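Local atomic coordinates of chitinase (Paenibacillus sp. FPU-7, PDB entry 5GZT), a protein that probably breaks down chitin and chitodextrins by random endo-hydrolysis of their N-acetyl-beta-D-glucosaminide (1->4)-beta-linkages. Residues B[387-392]-B[437-442]; B[394-399]-B[441-446]; B[1000-1005]-B[1013-1018]. All coordinates share one frame; numbering follows the deposited sequence.

Interaction 1. Residues B[387-392]-B[437-442]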
ATOM      1  N   VAL B 387      -2.469  28.844   7.459  1.00 42.05           N
ATOM      2  CA  VAL B 387      -3.483  28.833   6.394  1.00 45.31           C
ATOM      3  C   VAL B 387      -3.429  27.437   5.667  1.00 42.98           C
ATOM      4  O   VAL B 387      -4.458  26.709   5.505  1.00 45.27           O
ATOM      5  CB  VAL B 387      -3.226  29.984   5.368  1.00 45.31           C
ATOM      6  CG1 VAL B 387      -4.310  29.991   4.300  1.00 42.94           C
ATOM      7  CG2 VAL B 387      -3.092  31.361   6.059  1.00 47.05           C
ATOM      8  N   PHE B 388      -2.214  27.073   5.281  1.00 45.44           N
ATOM      9  CA  PHE B 388      -1.964  25.812   4.605  1.00 41.76           C
ATOM     10  C   PHE B 388      -2.576  24.631   5.323  1.00 37.17           C
ATOM     11  O   PHE B 388      -3.509  23.942   4.784  1.00 38.83           O
ATOM     12  CB  PHE B 388      -0.462  25.590   4.381  1.00 44.67           C
ATOM     13  CG  PHE B 388      -0.186  24.341   3.578  1.00 50.34           C
ATOM     14  CD1 PHE B 388      -0.165  24.382   2.186  1.00 49.17           C
ATOM     15  CD2 PHE B 388      -0.055  23.100   4.216  1.00 53.41           C
ATOM     16  CE1 PHE B 388       0.036  23.213   1.453  1.00 47.89           C
ATOM     17  CE2 PHE B 388       0.149  21.932   3.471  1.00 52.10           C
ATOM     18  CZ  PHE B 388       0.188  21.999   2.088  1.00 44.37           C
ATOM     19  N   ALA B 389      -2.125  24.426   6.566  1.00 40.12           N
ATOM     20  CA  ALA B 389      -2.607  23.286   7.376  1.00 35.28           C
ATOM     21  C   ALA B 389      -4.090  23.212   7.516  1.00 38.45           C
ATOM     22  O   ALA B 389      -4.706  22.118   7.429  1.00 35.73           O
ATOM     23  CB  ALA B 389      -1.954  23.296   8.728  1.00 43.41           C
ATOM     24  N   ASN B 390      -4.699  24.384   7.722  1.00 47.56           N
ATOM     25  CA  ASN B 390      -6.165  24.454   7.841  1.00 44.63           C
ATOM     26  C   ASN B 390      -6.791  24.079   6.511  1.00 36.70           C
ATOM     27  O   ASN B 390      -7.713  23.243   6.443  1.00 38.13           O
ATOM     28  CB  ASN B 390      -6.613  25.865   8.324  1.00 52.58           C
ATOM     29  CG  ASN B 390      -6.357  26.089   9.820  1.00 52.83           C
ATOM     30  OD1 ASN B 390      -6.610  25.214  10.649  1.00 46.36           O
ATOM     31  ND2 ASN B 390      -5.867  27.278  10.165  1.00 57.39           N
ATOM     32  N   SER B 391      -6.259  24.657   5.441  1.00 38.85           N
ATOM     33  CA  SER B 391      -6.664  24.257   4.072  1.00 45.48           C
ATOM     34  C   SER B 391      -6.563  22.739   3.783  1.00 41.80           C
ATOM     35  O   SER B 391      -7.513  22.083   3.225  1.00 40.11           O
ATOM     36  CB  SER B 391      -5.854  25.018   3.033  1.00 48.83           C
ATOM     37  OG  SER B 391      -6.582  24.897   1.832  1.00 59.08           O
ATOM     38  N   ALA B 392      -5.448  22.163   4.221  1.00 46.88           N
ATOM     39  CA  ALA B 392      -5.235  20.703   4.012  1.00 39.33           C
ATOM     40  C   ALA B 392      -6.256  19.909   4.694  1.00 40.26           C
ATOM     41  O   ALA B 392      -6.852  18.972   4.096  1.00 42.70           O
ATOM     42  CB  ALA B 392      -3.874  20.293   4.458  1.00 39.82           C
ATOM     43  N   ARG B 437       0.254  17.490  12.168  1.00 35.75           N
ATOM     44  CA  ARG B 437       0.050  16.406  13.146  1.00 40.16           C
ATOM     45  C   ARG B 437      -0.824  16.964  14.340  1.00 38.18           C
ATOM     46  O   ARG B 437      -1.842  16.356  14.746  1.00 37.75           O
ATOM     47  CB  ARG B 437       1.405  15.913  13.653  1.00 42.69           C
ATOM     48  CG  ARG B 437       1.464  14.520  14.263  1.00 41.12           C
ATOM     49  CD  ARG B 437       0.147  13.826  14.463  1.00 43.75           C
ATOM     50  NE  ARG B 437      -0.114  12.792  13.516  1.00 45.53           N
ATOM     51  CZ  ARG B 437      -1.311  12.315  13.167  1.00 47.63           C
ATOM     52  NH1 ARG B 437      -2.458  12.814  13.592  1.00 49.60           N
ATOM     53  NH2 ARG B 437      -1.346  11.329  12.280  1.00 58.99           N
ATOM     54  N   GLU B 438      -0.436  18.132  14.849  1.00 45.28           N
ATOM     55  CA  GLU B 438      -1.240  18.795  15.944  1.00 45.65           C
ATOM     56  C   GLU B 438      -2.703  18.916  15.542  1.00 49.66           C
ATOM     57  O   GLU B 438      -3.617  18.365  16.237  1.00 49.23           O
ATOM     58  CB  GLU B 438      -0.643  20.139  16.277  1.00 45.30           C
ATOM     59  CG  GLU B 438       0.668  19.942  17.002  1.00 49.92           C
ATOM     60  CD  GLU B 438       1.531  21.184  17.108  1.00 55.05           C
ATOM     61  OE1 GLU B 438       1.207  22.249  16.538  1.00 54.42           O
ATOM     62  OE2 GLU B 438       2.584  21.056  17.759  1.00 57.04           O
ATOM     63  N   LYS B 439      -2.941  19.523  14.374  1.00 44.18           N
ATOM     64  CA  LYS B 439      -4.308  19.763  13.969  1.00 40.41           C
ATOM     65  C   LYS B 439      -5.103  18.485  13.762  1.00 43.36           C
ATOM     66  O   LYS B 439      -6.352  18.453  13.974  1.00 41.14           O
ATOM     67  CB  LYS B 439      -4.338  20.622  12.723  1.00 47.86           C
ATOM     68  CG  LYS B 439      -3.656  21.977  12.895  1.00 47.41           C
ATOM     69  CD  LYS B 439      -4.242  22.956  11.908  1.00 54.69           C
ATOM     70  CE  LYS B 439      -3.631  24.335  12.055  1.00 60.60           C
ATOM     71  NZ  LYS B 439      -4.350  25.124  13.092  1.00 64.49           N
ATOM     72  N   LEU B 440      -4.417  17.418  13.315  1.00 41.58           N
ATOM     73  CA  LEU B 440      -5.128  16.188  12.968  1.00 41.27           C
ATOM     74  C   LEU B 440      -5.480  15.524  14.271  1.00 36.66           C
ATOM     75  O   LEU B 440      -6.581  15.027  14.426  1.00 38.91           O
ATOM     76  CB  LEU B 440      -4.329  15.239  12.032  1.00 40.43           C
ATOM     77  CG  LEU B 440      -4.172  15.682  10.553  1.00 37.51           C
ATOM     78  CD1 LEU B 440      -3.015  14.954   9.864  1.00 39.43           C
ATOM     79  CD2 LEU B 440      -5.465  15.428   9.828  1.00 36.37           C
ATOM     80  N   ASP B 441      -4.546  15.534  15.204  1.00 40.89           N
ATOM     81  CA  ASP B 441      -4.835  15.013  16.570  1.00 48.61           C
ATOM     82  C   ASP B 441      -5.994  15.751  17.245  1.00 50.21           C
ATOM     83  O   ASP B 441      -6.903  15.104  17.805  1.00 55.25           O
ATOM     84  CB  ASP B 441      -3.578  15.095  17.448  1.00 48.64           C
ATOM     85  CG  ASP B 441      -2.515  14.083  17.036  1.00 52.88           C
ATOM     86  OD1 ASP B 441      -2.868  13.039  16.416  1.00 55.51           O
ATOM     87  OD2 ASP B 441      -1.336  14.318  17.346  1.00 48.71           O
ATOM     88  N   ALA B 442      -5.974  17.086  17.129  1.00 50.01           N
ATOM     89  CA  ALA B 442      -7.027  17.951  17.687  1.00 51.11           C
ATOM     90  C   ALA B 442      -8.342  17.449  17.160  1.00 56.94           C
ATOM     91  O   ALA B 442      -9.232  17.065  17.920  1.00 57.84           O
ATOM     92  CB  ALA B 442      -6.799  19.399  17.268  1.00 48.20           C
TER

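Interaction 2. Residues B[394-399]-B[441-446]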
ATOM      1  N   ASP B 394      -9.249  20.951   5.500  1.00 43.02           N
ATOM      2  CA  ASP B 394     -10.522  21.154   4.738  1.00 43.22           C
ATOM      3  C   ASP B 394     -10.684  20.184   3.565  1.00 41.15           C
ATOM      4  O   ASP B 394     -11.801  19.590   3.359  1.00 39.13           O
ATOM      5  CB  ASP B 394     -10.623  22.603   4.211  1.00 46.71           C
ATOM      6  CG  ASP B 394     -10.848  23.634   5.348  1.00 51.11           C
ATOM      7  OD1 ASP B 394     -11.497  23.253   6.342  1.00 43.84           O
ATOM      8  OD2 ASP B 394     -10.318  24.770   5.273  1.00 55.17           O
ATOM      9  N   PHE B 395      -9.576  20.050   2.805  1.00 39.37           N
ATOM     10  CA  PHE B 395      -9.563  19.128   1.648  1.00 34.30           C
ATOM     11  C   PHE B 395      -9.891  17.738   2.100  1.00 31.03           C
ATOM     12  O   PHE B 395     -10.889  17.108   1.580  1.00 36.16           O
ATOM     13  CB  PHE B 395      -8.219  19.178   0.943  1.00 41.70           C
ATOM     14  CG  PHE B 395      -8.263  18.633  -0.459  1.00 41.12           C
ATOM     15  CD1 PHE B 395      -8.346  17.254  -0.682  1.00 39.00           C
ATOM     16  CD2 PHE B 395      -8.242  19.494  -1.553  1.00 39.21           C
ATOM     17  CE1 PHE B 395      -8.406  16.750  -1.979  1.00 36.64           C
ATOM     18  CE2 PHE B 395      -8.255  18.981  -2.837  1.00 37.03           C
ATOM     19  CZ  PHE B 395      -8.380  17.618  -3.043  1.00 35.09           C
ATOM     20  N   MET B 396      -9.129  17.291   3.127  1.00 34.35           N
ATOM     21  CA  MET B 396      -9.279  15.950   3.710  1.00 34.75           C
ATOM     22  C   MET B 396     -10.707  15.690   4.123  1.00 38.12           C
ATOM     23  O   MET B 396     -11.329  14.649   3.761  1.00 39.13           O
ATOM     24  CB  MET B 396      -8.315  15.759   4.894  1.00 34.34           C
ATOM     25  CG  MET B 396      -8.218  14.337   5.432  1.00 37.04           C
ATOM     26  SD  MET B 396      -7.317  14.160   6.988  1.00 44.08           S
ATOM     27  CE  MET B 396      -8.740  14.380   8.050  1.00 47.59           C
ATOM     28  N   ASN B 397     -11.240  16.653   4.889  1.00 41.11           N
ATOM     29  CA  ASN B 397     -12.644  16.589   5.357  1.00 40.47           C
ATOM     30  C   ASN B 397     -13.652  16.728   4.274  1.00 36.65           C
ATOM     31  O   ASN B 397     -14.671  15.979   4.287  1.00 36.99           O
ATOM     32  CB  ASN B 397     -12.909  17.655   6.426  1.00 41.48           C
ATOM     33  CG  ASN B 397     -12.100  17.393   7.646  1.00 42.42           C
ATOM     34  OD1 ASN B 397     -11.418  18.280   8.198  1.00 48.07           O
ATOM     35  ND2 ASN B 397     -12.108  16.139   8.048  1.00 37.73           N
ATOM     36  N   LYS B 398     -13.406  17.655   3.329  1.00 40.89           N
ATOM     37  CA  LYS B 398     -14.368  17.849   2.213  1.00 37.72           C
ATOM     38  C   LYS B 398     -14.610  16.562   1.467  1.00 40.07           C
ATOM     39  O   LYS B 398     -15.757  16.195   1.227  1.00 40.20           O
ATOM     40  CB  LYS B 398     -13.898  18.929   1.259  1.00 41.21           C
ATOM     41  CG  LYS B 398     -14.704  19.090  -0.054  1.00 41.78           C
ATOM     42  CD  LYS B 398     -14.390  20.453  -0.683  1.00 44.97           C
ATOM     43  CE  LYS B 398     -14.994  20.681  -2.060  1.00 52.70           C
ATOM     44  NZ  LYS B 398     -16.475  20.702  -2.066  1.00 60.56           N
ATOM     45  N   TYR B 399     -13.542  15.812   1.156  1.00 46.14           N
ATOM     46  CA  TYR B 399     -13.719  14.545   0.397  1.00 42.80           C
ATOM     47  C   TYR B 399     -13.767  13.269   1.217  1.00 41.72           C
ATOM     48  O   TYR B 399     -13.829  12.170   0.641  1.00 46.56           O
ATOM     49  CB  TYR B 399     -12.666  14.476  -0.703  1.00 43.57           C
ATOM     50  CG  TYR B 399     -12.722  15.699  -1.616  1.00 38.88           C
ATOM     51  CD1 TYR B 399     -13.755  15.850  -2.524  1.00 40.59           C
ATOM     52  CD2 TYR B 399     -11.764  16.673  -1.550  1.00 37.86           C
ATOM     53  CE1 TYR B 399     -13.803  16.937  -3.373  1.00 40.41           C
ATOM     54  CE2 TYR B 399     -11.804  17.780  -2.358  1.00 39.10           C
ATOM     55  CZ  TYR B 399     -12.822  17.892  -3.289  1.00 38.46           C
ATOM     56  OH  TYR B 399     -12.883  18.993  -4.093  1.00 43.36           O
ATOM     57  N   ASP B 441      -4.546  15.534  15.204  1.00 40.89           N
ATOM     58  CA  ASP B 441      -4.835  15.013  16.570  1.00 48.61           C
ATOM     59  C   ASP B 441      -5.994  15.751  17.245  1.00 50.21           C
ATOM     60  O   ASP B 441      -6.903  15.104  17.805  1.00 55.25           O
ATOM     61  CB  ASP B 441      -3.578  15.095  17.448  1.00 48.64           C
ATOM     62  CG  ASP B 441      -2.515  14.083  17.036  1.00 52.88           C
ATOM     63  OD1 ASP B 441      -2.868  13.039  16.416  1.00 55.51           O
ATOM     64  OD2 ASP B 441      -1.336  14.318  17.346  1.00 48.71           O
ATOM     65  N   ALA B 442      -5.974  17.086  17.129  1.00 50.01           N
ATOM     66  CA  ALA B 442      -7.027  17.951  17.687  1.00 51.11           C
ATOM     67  C   ALA B 442      -8.342  17.449  17.160  1.00 56.94           C
ATOM     68  O   ALA B 442      -9.232  17.065  17.920  1.00 57.84           O
ATOM     69  CB  ALA B 442      -6.799  19.399  17.268  1.00 48.20           C
ATOM     70  N   GLN B 443      -8.432  17.332  15.845  1.00 51.04           N
ATOM     71  CA  GLN B 443      -9.684  16.941  15.250  1.00 45.09           C
ATOM     72  C   GLN B 443     -10.185  15.554  15.655  1.00 46.69           C
ATOM     73  O   GLN B 443     -11.394  15.278  15.686  1.00 50.15           O
ATOM     74  CB  GLN B 443      -9.552  17.043  13.729  1.00 46.50           C
ATOM     75  CG  GLN B 443     -10.802  16.593  12.993  1.00 48.06           C
ATOM     76  CD  GLN B 443     -10.786  16.941  11.532  1.00 44.42           C
ATOM     77  OE1 GLN B 443     -10.136  17.877  11.100  1.00 44.40           O
ATOM     78  NE2 GLN B 443     -11.477  16.143  10.766  1.00 46.48           N
ATOM     79  N   SER B 444      -9.248  14.672  15.936  1.00 52.15           N
ATOM     80  CA  SER B 444      -9.558  13.290  16.278  1.00 51.93           C
ATOM     81  C   SER B 444     -10.120  13.201  17.697  1.00 53.23           C
ATOM     82  O   SER B 444     -10.827  12.238  18.054  1.00 49.73           O
ATOM     83  CB  SER B 444      -8.288  12.402  16.101  1.00 53.85           C
ATOM     84  OG  SER B 444      -8.090  11.981  14.722  1.00 47.98           O
ATOM     85  N   THR B 445      -9.815  14.202  18.511  1.00 49.49           N
ATOM     86  CA  THR B 445     -10.398  14.247  19.863  1.00 56.27           C
ATOM     87  C   THR B 445     -11.922  14.433  19.752  1.00 57.42           C
ATOM     88  O   THR B 445     -12.681  13.863  20.533  1.00 60.44           O
ATOM     89  CB  THR B 445      -9.799  15.361  20.709  1.00 50.45           C
ATOM     90  OG1 THR B 445     -10.256  16.598  20.196  1.00 54.09           O
ATOM     91  CG2 THR B 445      -8.270  15.341  20.653  1.00 47.77           C
ATOM     92  N   THR B 446     -12.358  15.186  18.744  1.00 55.74           N
ATOM     93  CA  THR B 446     -13.768  15.260  18.403  1.00 52.86           C
ATOM     94  C   THR B 446     -14.298  14.034  17.681  1.00 57.93           C
ATOM     95  O   THR B 446     -15.353  13.529  18.084  1.00 51.81           O
ATOM     96  CB  THR B 446     -14.054  16.442  17.500  1.00 52.48           C
ATOM     97  OG1 THR B 446     -13.556  17.624  18.131  1.00 59.25           O
ATOM     98  CG2 THR B 446     -15.566  16.551  17.194  1.00 55.52           C
TER

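Interaction 3. Residues B[1000-1005]-B[1013-1018]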
ATOM      1  N   SER B1000     -13.104 -17.542 -16.454  1.00 18.18           N
ATOM      2  CA  SER B1000     -12.869 -17.804 -15.048  1.00 18.86           C
ATOM      3  C   SER B1000     -13.404 -19.176 -14.659  1.00 18.53           C
ATOM      4  O   SER B1000     -12.704 -19.923 -13.930  1.00 20.31           O
ATOM      5  CB  SER B1000     -13.504 -16.775 -14.111  1.00 19.42           C
ATOM      6  OG  SER B1000     -14.909 -16.870 -14.056  1.00 22.02           O
ATOM      7  N   VAL B1001     -14.561 -19.531 -15.190  1.00 15.75           N
ATOM      8  CA  VAL B1001     -15.155 -20.867 -14.845  1.00 16.43           C
ATOM      9  C   VAL B1001     -14.347 -22.044 -15.385  1.00 15.53           C
ATOM     10  O   VAL B1001     -13.961 -23.003 -14.676  1.00 15.78           O
ATOM     11  CB  VAL B1001     -16.600 -20.938 -15.364  1.00 17.35           C
ATOM     12  CG1 VAL B1001     -17.180 -22.314 -15.122  1.00 17.54           C
ATOM     13  CG2 VAL B1001     -17.437 -19.953 -14.656  1.00 18.78           C
ATOM     14  N   LEU B1002     -14.002 -21.928 -16.660  1.00 17.00           N
ATOM     15  CA  LEU B1002     -13.249 -23.013 -17.315  1.00 15.99           C
ATOM     16  C   LEU B1002     -11.822 -23.083 -16.837  1.00 17.38           C
ATOM     17  O   LEU B1002     -11.241 -24.216 -16.725  1.00 14.73           O
ATOM     18  CB  LEU B1002     -13.384 -22.881 -18.788  1.00 16.12           C
ATOM     19  CG  LEU B1002     -14.805 -23.005 -19.272  1.00 15.83           C
ATOM     20  CD1 LEU B1002     -14.897 -22.561 -20.719  1.00 16.55           C
ATOM     21  CD2 LEU B1002     -15.291 -24.427 -19.142  1.00 18.97           C
ATOM     22  N   THR B1003     -11.251 -21.938 -16.371  1.00 15.63           N
ATOM     23  CA  THR B1003     -10.002 -22.037 -15.646  1.00 15.41           C
ATOM     24  C   THR B1003     -10.126 -22.782 -14.348  1.00 15.58           C
ATOM     25  O   THR B1003      -9.239 -23.612 -14.023  1.00 16.78           O
ATOM     26  CB  THR B1003      -9.396 -20.614 -15.411  1.00 17.07           C
ATOM     27  OG1 THR B1003      -9.155 -20.052 -16.689  1.00 16.76           O
ATOM     28  CG2 THR B1003      -8.114 -20.626 -14.645  1.00 20.25           C
ATOM     29  N   ALA B1004     -11.147 -22.480 -13.546  1.00 17.75           N
ATOM     30  CA  ALA B1004     -11.341 -23.159 -12.313  1.00 18.41           C
ATOM     31  C   ALA B1004     -11.570 -24.633 -12.534  1.00 18.30           C
ATOM     32  O   ALA B1004     -11.100 -25.427 -11.774  1.00 17.93           O
ATOM     33  CB  ALA B1004     -12.519 -22.603 -11.560  1.00 21.32           C
ATOM     34  N   TYR B1005     -12.276 -25.030 -13.572  1.00 18.36           N
ATOM     35  CA  TYR B1005     -12.371 -26.505 -13.849  1.00 17.65           C
ATOM     36  C   TYR B1005     -10.989 -27.128 -14.111  1.00 17.23           C
ATOM     37  O   TYR B1005     -10.608 -28.252 -13.621  1.00 17.60           O
ATOM     38  CB  TYR B1005     -13.288 -26.784 -15.051  1.00 17.27           C
ATOM     39  CG  TYR B1005     -14.756 -26.918 -14.722  1.00 17.97           C
ATOM     40  CD1 TYR B1005     -15.494 -25.856 -14.200  1.00 18.39           C
ATOM     41  CD2 TYR B1005     -15.434 -28.094 -15.007  1.00 17.63           C
ATOM     42  CE1 TYR B1005     -16.856 -25.984 -13.895  1.00 18.42           C
ATOM     43  CE2 TYR B1005     -16.797 -28.227 -14.708  1.00 17.52           C
ATOM     44  CZ  TYR B1005     -17.495 -27.212 -14.167  1.00 17.12           C
ATOM     45  OH  TYR B1005     -18.843 -27.405 -13.956  1.00 19.27           O
ATOM     46  N   SER B1013      -9.524 -30.739 -23.002  1.00 13.99           N
ATOM     47  CA  SER B1013     -10.205 -31.472 -24.029  1.00 15.37           C
ATOM     48  C   SER B1013     -11.477 -32.245 -23.516  1.00 16.60           C
ATOM     49  O   SER B1013     -12.133 -32.921 -24.270  1.00 17.58           O
ATOM     50  CB  SER B1013      -9.248 -32.361 -24.808  1.00 14.27           C
ATOM     51  OG  SER B1013      -8.668 -33.370 -23.990  1.00 14.92           O
ATOM     52  N   LYS B1014     -11.791 -32.114 -22.243  1.00 15.34           N
ATOM     53  CA  LYS B1014     -13.060 -32.646 -21.702  1.00 15.96           C
ATOM     54  C   LYS B1014     -13.991 -31.551 -21.286  1.00 14.91           C
ATOM     55  O   LYS B1014     -14.952 -31.787 -20.589  1.00 13.73           O
ATOM     56  CB  LYS B1014     -12.715 -33.668 -20.594  1.00 15.90           C
ATOM     57  CG  LYS B1014     -12.264 -34.883 -21.362  1.00 17.10           C
ATOM     58  CD  LYS B1014     -12.236 -36.098 -20.626  1.00 20.65           C
ATOM     59  CE  LYS B1014     -11.912 -37.257 -21.563  1.00 20.40           C
ATOM     60  NZ  LYS B1014     -11.926 -38.389 -20.616  1.00 18.51           N
ATOM     61  N   LEU B1015     -13.714 -30.354 -21.790  1.00 13.94           N
ATOM     62  CA  LEU B1015     -14.542 -29.203 -21.503  1.00 15.15           C
ATOM     63  C   LEU B1015     -15.209 -28.644 -22.752  1.00 14.49           C
ATOM     64  O   LEU B1015     -14.607 -28.546 -23.792  1.00 16.16           O
ATOM     65  CB  LEU B1015     -13.739 -28.075 -20.828  1.00 15.24           C
ATOM     66  CG  LEU B1015     -13.190 -28.424 -19.430  1.00 16.23           C
ATOM     67  CD1 LEU B1015     -12.227 -27.322 -18.914  1.00 16.85           C
ATOM     68  CD2 LEU B1015     -14.319 -28.632 -18.471  1.00 16.87           C
ATOM     69  N   VAL B1016     -16.452 -28.254 -22.596  1.00 13.40           N
ATOM     70  CA  VAL B1016     -17.211 -27.692 -23.664  1.00 14.49           C
ATOM     71  C   VAL B1016     -17.757 -26.356 -23.160  1.00 15.91           C
ATOM     72  O   VAL B1016     -18.411 -26.316 -22.109  1.00 15.75           O
ATOM     73  CB  VAL B1016     -18.357 -28.630 -24.131  1.00 14.30           C
ATOM     74  CG1 VAL B1016     -19.183 -27.943 -25.229  1.00 15.57           C
ATOM     75  CG2 VAL B1016     -17.757 -29.893 -24.718  1.00 13.71           C
ATOM     76  N   ILE B1017     -17.525 -25.286 -23.940  1.00 14.94           N
ATOM     77  CA  ILE B1017     -17.973 -23.939 -23.524  1.00 15.54           C
ATOM     78  C   ILE B1017     -19.416 -23.735 -23.983  1.00 15.94           C
ATOM     79  O   ILE B1017     -19.817 -24.211 -25.027  1.00 17.63           O
ATOM     80  CB  ILE B1017     -17.065 -22.825 -24.088  1.00 16.24           C
ATOM     81  CG1 ILE B1017     -17.450 -21.469 -23.509  1.00 16.88           C
ATOM     82  CG2 ILE B1017     -17.145 -22.838 -25.615  1.00 17.35           C
ATOM     83  CD1 ILE B1017     -16.465 -20.290 -23.847  1.00 18.16           C
ATOM     84  N   GLY B1018     -20.201 -23.063 -23.135  1.00 18.13           N
ATOM     85  CA  GLY B1018     -21.636 -22.977 -23.297  1.00 19.54           C
ATOM     86  C   GLY B1018     -22.073 -21.555 -23.749  1.00 19.66           C
ATOM     87  O   GLY B1018     -21.651 -20.532 -23.159  1.00 20.27           O
TER

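Interaction 1. Residues B[387-392]-B[437-442]
Lys439 reaches from helix 425-447 to the side chains of Asn390 and Ala389 on helix 382-398, crossing that of Asn390 at about a right angle. The lysine chain leaves its helix with CG beside the backbone N (chi1 -59°) and stays extended until it bends at the last torsion (chi4 -86°). This bend carries the ammonium group to Asn390, where NZ gives a weak hydrogen bond of 3.3 Å to OD1. Glu386, one turn earlier on the same helix as Asn390, is the stronger partner of both: its OE2 forms a salt bridge with Lys439 NZ and accepts a hydrogen bond from Asn390 ND2. Asparagine suits this place because its amide can offer an oxygen to the lysine and an N-H to the carboxylate. Below the polar end, the aliphatic part of Lys439 lies on Ala389, whose CB is 3.9 Å from Lys439 CE. The small alanine lets the long chain pass, and its methyl group also packs on Leu435 and Leu436. Apolar at Ala389 and polar at Asn390 and Lys439, the contact joins two outer helices that flank strand 403-407 in the chain, part of the family 18 (beta/alpha)8 TIM barrel.

Interaction 2. Residues B[394-399]-B[441-446]
Asn397 and Gln443 stretch toward each other from opposite directions and bring their amides together between two outer helices of the first family 18 TIM barrel. The amide planes are turned 35° apart. Their ends come within 2.8 Å (modelled Asn397 ND2 to Gln443 NE2), close enough for a hydrogen bond if one amide is turned over. Length suits glutamine to its side of the contact: CG is anti to the backbone N (chi1 177°) and the chain continues extended, spanning much of the 10.3 Å between Asn397 CA and Gln443 CA. Asparagine, shorter by one methylene, supplies the other amide. Beside this polar pair, Met396 CE touches the amide end of Gln443; the flexible thioether side chain also packs on Leu401 and Tyr451. Farther out, Ser444 OG is hydrogen-bonded to Lys449 O, just past the end of helix 425-447. On helix 382-398, the neighbouring Phe395 is an aromatic residue whose ring packs on Val316, Thr318 and Leu348. One turn on, Tyr399 lies against it, with CE2 3.5 Å above the centre of the Phe395 ring.

Interaction 3. Residues B[1000-1005]-B[1013-1018]
Leu1002 and Leu1015 adopt nearly the same shape, each with CG beside its backbone N (chi1 -62° and -65°), and in this form they point their branches across the interface between helix 998-1007 and strand 1015-1020. Ile1017 instead holds CG1 anti to its backbone N, which puts CG1 against Leu1002. There Leu1002 meets it at about a right angle, with CD1 3.9 Å from Ile1017 CG1. The other branch of Leu1002 turns to Leu1015, its CD2 lying 4.2 Å from Leu1015 CD1, which is also 3.9 Å from the carbonyl Leu1002 O. One turn along the helix, Tyr1005 takes the remaining methyl group of Leu1015 obliquely against its ring, CD2 to CD2 at 3.7 Å. Branched residues fit this interface because each can offer apolar surface to more than one neighbour. Tyrosine adds a broad ring and a polar end.

The helix and strand axes run 10.2 Å apart and nearly antiparallel, at 164°. With strand 964-967, which lies parallel beside strand 1015-1020, they form a beta-alpha-beta crossover of the second TIM barrel. Tyr1102 of helix 1093-1106 packs on both Leu1002 and Ile1017. The four touching residues are buried and meet mostly through apolar side-chain carbons, so cohesion here rests on van der Waals fit and exclusion of water, while the buried tyrosine hydroxyl is satisfied by Ala944 O and Ser943 OG.

In the fold
Interactions 1 and 2 are successive parts of one helix-helix interface, between helices 382-398 and 425-447, with centres about 8 Å apart. They meet directly where Leu440 CD2 packs 3.6 Å from Met396 SD, and they share Asp441 and Ala442. Strand 403-407 lies between these helices in the chain; in family 18 enzymes the corresponding strand carries the DXXDXDXE motif, whose glutamate, just past the strand, is the expected acid catalyst, so both contacts probably belong to the outer layer around that strand. Interaction 3 is in the other family 18 barrel, its centre about 56 Å from that of interaction 1 and 51 Å from that of interaction 2, and joins a helix to the strand layer instead.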